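Local coordinates for AT-rich DNA-binding protein (Thermus thermophilus, PDB 2DT5) that represses transcription as a homodimeric Rex-family sensor of the cellular NADH/NAD+ balance, binding DNA through winged-helix domains and the dinucleotide through Rossmann-fold domains, at the interface of chains A and B. Numbering follows the deposited sequence. Chains: chain A/B, AT-rich DNA-binding protein.

Contact 1: the interface of chains A and B. Residues chain A 198, 205-207, 210; chain B 5, 7-8, 52.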
loop_
_atom_site.group_PDB
_atom_site.type_symbol
_atom_site.label_atom_id
_atom_site.label_comp_id
_atom_site.label_asym_id
_atom_site.label_seq_id
_atom_site.Cartn_x
_atom_site.Cartn_y
_atom_site.Cartn_z
ATOM N N PHE A 198 6.402 14.516 -3.049
ATOM C CA PHE A 198 7.836 14.695 -3.098
ATOM C C PHE A 198 8.346 14.765 -4.535
ATOM O O PHE A 198 9.180 15.617 -4.859
ATOM C CB PHE A 198 8.566 13.561 -2.370
ATOM C CG PHE A 198 10.068 13.656 -2.471
ATOM C CD1 PHE A 198 10.797 14.444 -1.577
ATOM C CD2 PHE A 198 10.740 13.031 -3.518
ATOM C CE1 PHE A 198 12.173 14.612 -1.730
ATOM C CE2 PHE A 198 12.121 13.187 -3.688
ATOM C CZ PHE A 198 12.841 13.985 -2.789
ATOM N N TRP A 205 14.918 14.141 -9.041
ATOM C CA TRP A 205 15.591 13.397 -7.987
ATOM C C TRP A 205 15.374 11.896 -8.129
ATOM O O TRP A 205 14.293 11.440 -8.524
ATOM C CB TRP A 205 15.088 13.856 -6.628
ATOM C CG TRP A 205 15.884 13.320 -5.488
ATOM C CD1 TRP A 205 17.003 13.879 -4.932
ATOM C CD2 TRP A 205 15.618 12.125 -4.743
ATOM N NE1 TRP A 205 17.439 13.113 -3.873
ATOM C CE2 TRP A 205 16.601 12.036 -3.730
ATOM C CE3 TRP A 205 14.630 11.130 -4.819
ATOM C CZ2 TRP A 205 16.643 10.978 -2.812
ATOM C CZ3 TRP A 205 14.674 10.079 -3.900
ATOM C CH2 TRP A 205 15.668 10.020 -2.906
ATOM N N ARG A 206 16.417 11.145 -7.799
ATOM C CA ARG A 206 16.437 9.678 -7.854
ATOM C C ARG A 206 17.215 9.263 -6.622
ATOM O O ARG A 206 18.193 9.919 -6.264
ATOM C CB ARG A 206 17.166 9.184 -9.104
ATOM C CG ARG A 206 16.390 9.386 -10.381
ATOM C CD ARG A 206 17.299 9.387 -11.610
ATOM N NE ARG A 206 18.237 8.263 -11.668
ATOM C CZ ARG A 206 19.451 8.257 -11.113
ATOM N NH1 ARG A 206 19.891 9.321 -10.442
ATOM N NH2 ARG A 206 20.237 7.192 -11.248
ATOM N N GLU A 207 16.805 8.179 -5.973
ATOM C CA GLU A 207 17.490 7.787 -4.747
ATOM C C GLU A 207 18.958 7.389 -4.924
ATOM O O GLU A 207 19.723 7.387 -3.947
ATOM C CB GLU A 207 16.711 6.685 -4.030
ATOM C CG GLU A 207 16.839 5.301 -4.642
ATOM C CD GLU A 207 15.909 4.301 -3.979
ATOM O OE1 GLU A 207 15.629 4.454 -2.767
ATOM O OE2 GLU A 207 15.468 3.357 -4.666
ATOM N N MET A 210 21.643 9.381 -3.512
ATOM C CA MET A 210 22.006 9.226 -2.101
ATOM C C MET A 210 23.250 8.351 -1.932
ATOM O O MET A 210 23.882 8.350 -0.871
ATOM C CB MET A 210 20.851 8.603 -1.310
ATOM C CG MET A 210 19.631 9.509 -1.169
ATOM S SD MET A 210 18.300 8.692 -0.281
ATOM C CE MET A 210 18.742 9.031 1.461
ATOM N N GLU B 5 11.482 2.814 -5.927
ATOM C CA GLU B 5 12.277 3.715 -5.100
ATOM C C GLU B 5 11.751 3.631 -3.671
ATOM O O GLU B 5 10.541 3.721 -3.449
ATOM C CB GLU B 5 12.161 5.132 -5.645
ATOM C CG GLU B 5 12.899 6.191 -4.851
ATOM C CD GLU B 5 12.994 7.480 -5.637
ATOM O OE1 GLU B 5 13.910 7.574 -6.483
ATOM O OE2 GLU B 5 12.145 8.379 -5.430
ATOM N N ALA B 7 13.654 5.203 -0.644
ATOM C CA ALA B 7 14.096 6.259 0.259
ATOM C C ALA B 7 12.960 7.126 0.751
ATOM O O ALA B 7 12.857 7.378 1.951
ATOM C CB ALA B 7 15.174 7.135 -0.413
ATOM N N ILE B 8 12.100 7.588 -0.158
ATOM C CA ILE B 8 10.992 8.430 0.275
ATOM C C ILE B 8 10.010 7.649 1.154
ATOM O O ILE B 8 9.424 8.204 2.091
ATOM C CB ILE B 8 10.256 9.070 -0.917
ATOM C CG1 ILE B 8 11.265 9.756 -1.843
ATOM C CG2 ILE B 8 9.284 10.126 -0.404
ATOM C CD1 ILE B 8 12.134 10.810 -1.130
ATOM N N PHE B 52 19.200 14.281 3.824
ATOM C CA PHE B 52 18.155 15.293 3.728
ATOM C C PHE B 52 18.282 16.462 4.701
ATOM O O PHE B 52 17.351 17.241 4.857
ATOM C CB PHE B 52 16.765 14.640 3.835
ATOM C CG PHE B 52 16.398 13.788 2.647
ATOM C CD1 PHE B 52 16.645 12.421 2.650
ATOM C CD2 PHE B 52 15.863 14.367 1.499
ATOM C CE1 PHE B 52 16.376 11.644 1.520
ATOM C CE2 PHE B 52 15.591 13.595 0.371
ATOM C CZ PHE B 52 15.852 12.234 0.383
HETATM O O HOH W 1 12.669 8.883 -8.709
#
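B:Glu5 reaches from the N-terminal segment of one Rex subunit, just ahead of helix 7-23 of its winged-helix DNA-binding domain, to the C-terminal tail of the other. With CG anti to the backbone N (chi1 178°), the side chain runs antiparallel alongside that of A:Glu207. Its CB lies 3.9 Å from A:Glu207 OE2 and its CG 3.7 Å from A:Glu207 CD. CD packs on A:Trp205 CZ3 at 3.5 Å, and the carboxylate then divides its oxygens. OE1 accepts a hydrogen bond from A:Glu207 N at 3.0 Å, the N-H coming from above the carboxylate plane, and shares water 1 with the carbonyl A:Trp205 O. OE2 sits in plane at the rim of the indole, 3.4 Å from A:Trp205 CZ3, the carboxylate turned 73° from the indole plane. A:Glu207 answers from its own side: OE1 takes the N-H of B:Ala7, the first residue of helix 7-23, on the syn side of its carboxylate, 29° out of plane. The start of the helix, where the dipole is positive, may stabilise the negative charge of this carboxylate. B:Ala7 CB rests against A:Met210 SD and the indole edge. Beyond it, B:Ile8 sets CD1 over the centre of the A:Phe198 ring, 3.4 Å from the centroid, while the other apolar flank is closed by B:Phe52, whose CZ meets A:Trp205 CZ2 tip to tip at 3.5 Å and whose CE1 touches the methyl CE of A:Met210.

Contact 2: the interface of chains A and B. Residues chain A 189, 192-193, 196, 200; chain B 83, 101, 105, 143, 168-169.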
loop_
_atom_site.group_PDB
_atom_site.type_symbol
_atom_site.label_atom_id
_atom_site.label_comp_id
_atom_site.label_asym_id
_atom_site.label_seq_id
_atom_site.Cartn_x
_atom_site.Cartn_y
_atom_site.Cartn_z
ATOM N N PHE A 189 -3.504 4.811 0.944
ATOM C CA PHE A 189 -2.798 5.322 -0.217
ATOM C C PHE A 189 -2.044 6.604 0.141
ATOM O O PHE A 189 -1.475 7.244 -0.730
ATOM C CB PHE A 189 -3.796 5.612 -1.345
ATOM C CG PHE A 189 -4.906 6.523 -0.935
ATOM C CD1 PHE A 189 -4.724 7.903 -0.928
ATOM C CD2 PHE A 189 -6.109 6.001 -0.466
ATOM C CE1 PHE A 189 -5.722 8.756 -0.452
ATOM C CE2 PHE A 189 -7.107 6.838 0.012
ATOM C CZ PHE A 189 -6.916 8.221 0.021
ATOM N N GLY A 192 1.522 6.742 -1.001
ATOM C CA GLY A 192 1.623 6.966 -2.435
ATOM C C GLY A 192 1.420 8.445 -2.756
ATOM O O GLY A 192 2.128 9.005 -3.599
ATOM N N LEU A 193 0.452 9.073 -2.088
ATOM C CA LEU A 193 0.172 10.490 -2.290
ATOM C C LEU A 193 1.371 11.325 -1.887
ATOM O O LEU A 193 1.673 12.342 -2.511
ATOM C CB LEU A 193 -1.003 10.935 -1.431
ATOM C CG LEU A 193 -2.339 11.197 -2.095
ATOM C CD1 LEU A 193 -3.268 11.774 -1.024
ATOM C CD2 LEU A 193 -2.174 12.177 -3.275
ATOM N N LEU A 196 4.111 11.138 -4.342
ATOM C CA LEU A 196 3.790 12.008 -5.493
ATOM C C LEU A 196 4.173 13.445 -5.148
ATOM O O LEU A 196 4.768 14.153 -5.954
ATOM C CB LEU A 196 2.301 11.985 -5.827
ATOM C CG LEU A 196 1.731 10.990 -6.832
ATOM C CD1 LEU A 196 0.256 11.340 -7.031
ATOM C CD2 LEU A 196 2.480 11.067 -8.178
ATOM N N ILE A 200 6.759 15.633 -7.334
ATOM C CA ILE A 200 6.344 16.853 -8.017
ATOM C C ILE A 200 7.274 18.014 -7.634
ATOM O O ILE A 200 7.621 18.847 -8.461
ATOM C CB ILE A 200 4.876 17.196 -7.660
ATOM C CG1 ILE A 200 3.941 16.133 -8.266
ATOM C CG2 ILE A 200 4.526 18.574 -8.177
ATOM C CD1 ILE A 200 2.507 16.183 -7.755
ATOM N N LEU B 83 -6.417 18.335 -5.037
ATOM C CA LEU B 83 -6.616 17.049 -5.702
ATOM C C LEU B 83 -7.965 16.961 -6.407
ATOM O O LEU B 83 -8.855 17.787 -6.203
ATOM C CB LEU B 83 -6.563 15.843 -4.722
ATOM C CG LEU B 83 -5.577 15.753 -3.554
ATOM C CD1 LEU B 83 -5.664 14.369 -2.931
ATOM C CD2 LEU B 83 -4.165 16.056 -4.000
ATOM N N PHE B 101 -7.574 12.344 4.502
ATOM C CA PHE B 101 -6.677 13.084 3.620
ATOM C C PHE B 101 -5.806 14.070 4.395
ATOM O O PHE B 101 -4.651 14.297 4.041
ATOM C CB PHE B 101 -7.458 13.844 2.541
ATOM C CG PHE B 101 -7.921 12.970 1.395
ATOM C CD1 PHE B 101 -9.219 12.473 1.358
ATOM C CD2 PHE B 101 -7.053 12.645 0.359
ATOM C CE1 PHE B 101 -9.655 11.664 0.303
ATOM C CE2 PHE B 101 -7.476 11.835 -0.701
ATOM C CZ PHE B 101 -8.787 11.343 -0.728
ATOM N N PHE B 105 -3.693 17.518 1.734
ATOM C CA PHE B 105 -4.378 17.194 0.483
ATOM C C PHE B 105 -5.837 17.593 0.525
ATOM O O PHE B 105 -6.598 17.100 1.352
ATOM C CB PHE B 105 -4.256 15.698 0.225
ATOM C CG PHE B 105 -2.849 15.201 0.295
ATOM C CD1 PHE B 105 -2.423 14.443 1.374
ATOM C CD2 PHE B 105 -1.935 15.530 -0.698
ATOM C CE1 PHE B 105 -1.115 14.018 1.471
ATOM C CE2 PHE B 105 -0.609 15.104 -0.613
ATOM C CZ PHE B 105 -0.198 14.350 0.470
ATOM N N ILE B 143 -2.745 17.159 -8.266
ATOM C CA ILE B 143 -2.766 15.695 -8.221
ATOM C C ILE B 143 -4.136 15.084 -8.555
ATOM O O ILE B 143 -5.160 15.530 -8.050
ATOM C CB ILE B 143 -2.326 15.219 -6.805
ATOM C CG1 ILE B 143 -0.872 15.649 -6.564
ATOM C CG2 ILE B 143 -2.530 13.709 -6.645
ATOM C CD1 ILE B 143 -0.317 15.295 -5.183
ATOM N N ILE B 168 -0.297 11.815 -10.828
ATOM C CA ILE B 168 -1.475 10.956 -10.853
ATOM C C ILE B 168 -1.287 9.773 -9.912
ATOM O O ILE B 168 -0.317 9.024 -10.021
ATOM C CB ILE B 168 -1.761 10.370 -12.266
ATOM C CG1 ILE B 168 -1.970 11.489 -13.294
ATOM C CG2 ILE B 168 -2.978 9.464 -12.217
ATOM C CD1 ILE B 168 -2.188 10.990 -14.705
ATOM N N LEU B 169 -2.226 9.618 -9.000
ATOM C CA LEU B 169 -2.265 8.480 -8.109
ATOM C C LEU B 169 -3.199 7.531 -8.853
ATOM O O LEU B 169 -4.423 7.690 -8.842
ATOM C CB LEU B 169 -2.806 8.819 -6.727
ATOM C CG LEU B 169 -2.677 7.761 -5.631
ATOM C CD1 LEU B 169 -1.205 7.497 -5.346
ATOM C CD2 LEU B 169 -3.409 8.193 -4.360
#
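A:Leu193, on helix 190-201, points its isobutyl group onto an apolar surface of the Rossmann-type nucleotide-binding domain of the partner subunit, formed by residues of strands 81-86, 105-112, 143-146 and 167-170. Its two methyls part company: CD1 lies over one face of the B:Phe105 ring, offset toward the rim and 3.7 Å from the centroid, whereas CD2 packs against B:Ile143 CG2 at 3.7 Å. B:Leu83 CD1 borders the same pair of methyls. B:Leu169 crosses A:Leu193 at about a right angle; with its CG anti to the backbone N (chi1 -170°), it brings CD2 against both A:Leu193 CG and the ring atom A:Phe189 CD1, while CD1 lies against the helix backbone at A:Gly192. Farther along the helix, A:Leu196 CD1 touches B:Ile143 CG2, and A:Ile200 CD1 reaches B:Ile143 CG1 at 3.6 Å, so that this isoleucine meets three side chains spaced about a turn apart along one side of the helix. Just ahead of the helix, A:Phe189, a residue that also lines the NAD pocket, crosses B:Phe101 at about a right angle, with A:Phe189 CE1 3.6 Å from B:Phe101 CE2. Toward the rim the partners become backbone atoms; the patch is held by packing alone. A:Leu196 CD1 lies 3.6 Å from the amide B:Leu169 N, a van der Waals contact with a polar group, and A:Leu196 CD2 approaches B:Ile168 N and O, both at 3.9 Å.

The C-alpha centres of contact 1 and contact 2 lie about 17 Å apart, and helix 190-201 of chain A serves both: A:Phe198 belongs to contact 1, while A:Gly192, A:Leu193, A:Leu196 and A:Ile200 belong to contact 2. This helix and the tail after it thus touch both the DNA-binding and the nucleotide-binding domain of chain B. Two-fold symmetry repeats the arrangement with the chains exchanged, as befits an exchanged C-terminal segment in the Rex homodimer. Because the residue just before this helix takes part in NAD binding, the segment offers a plausible route between dinucleotide binding and the placement of the DNA-binding domains.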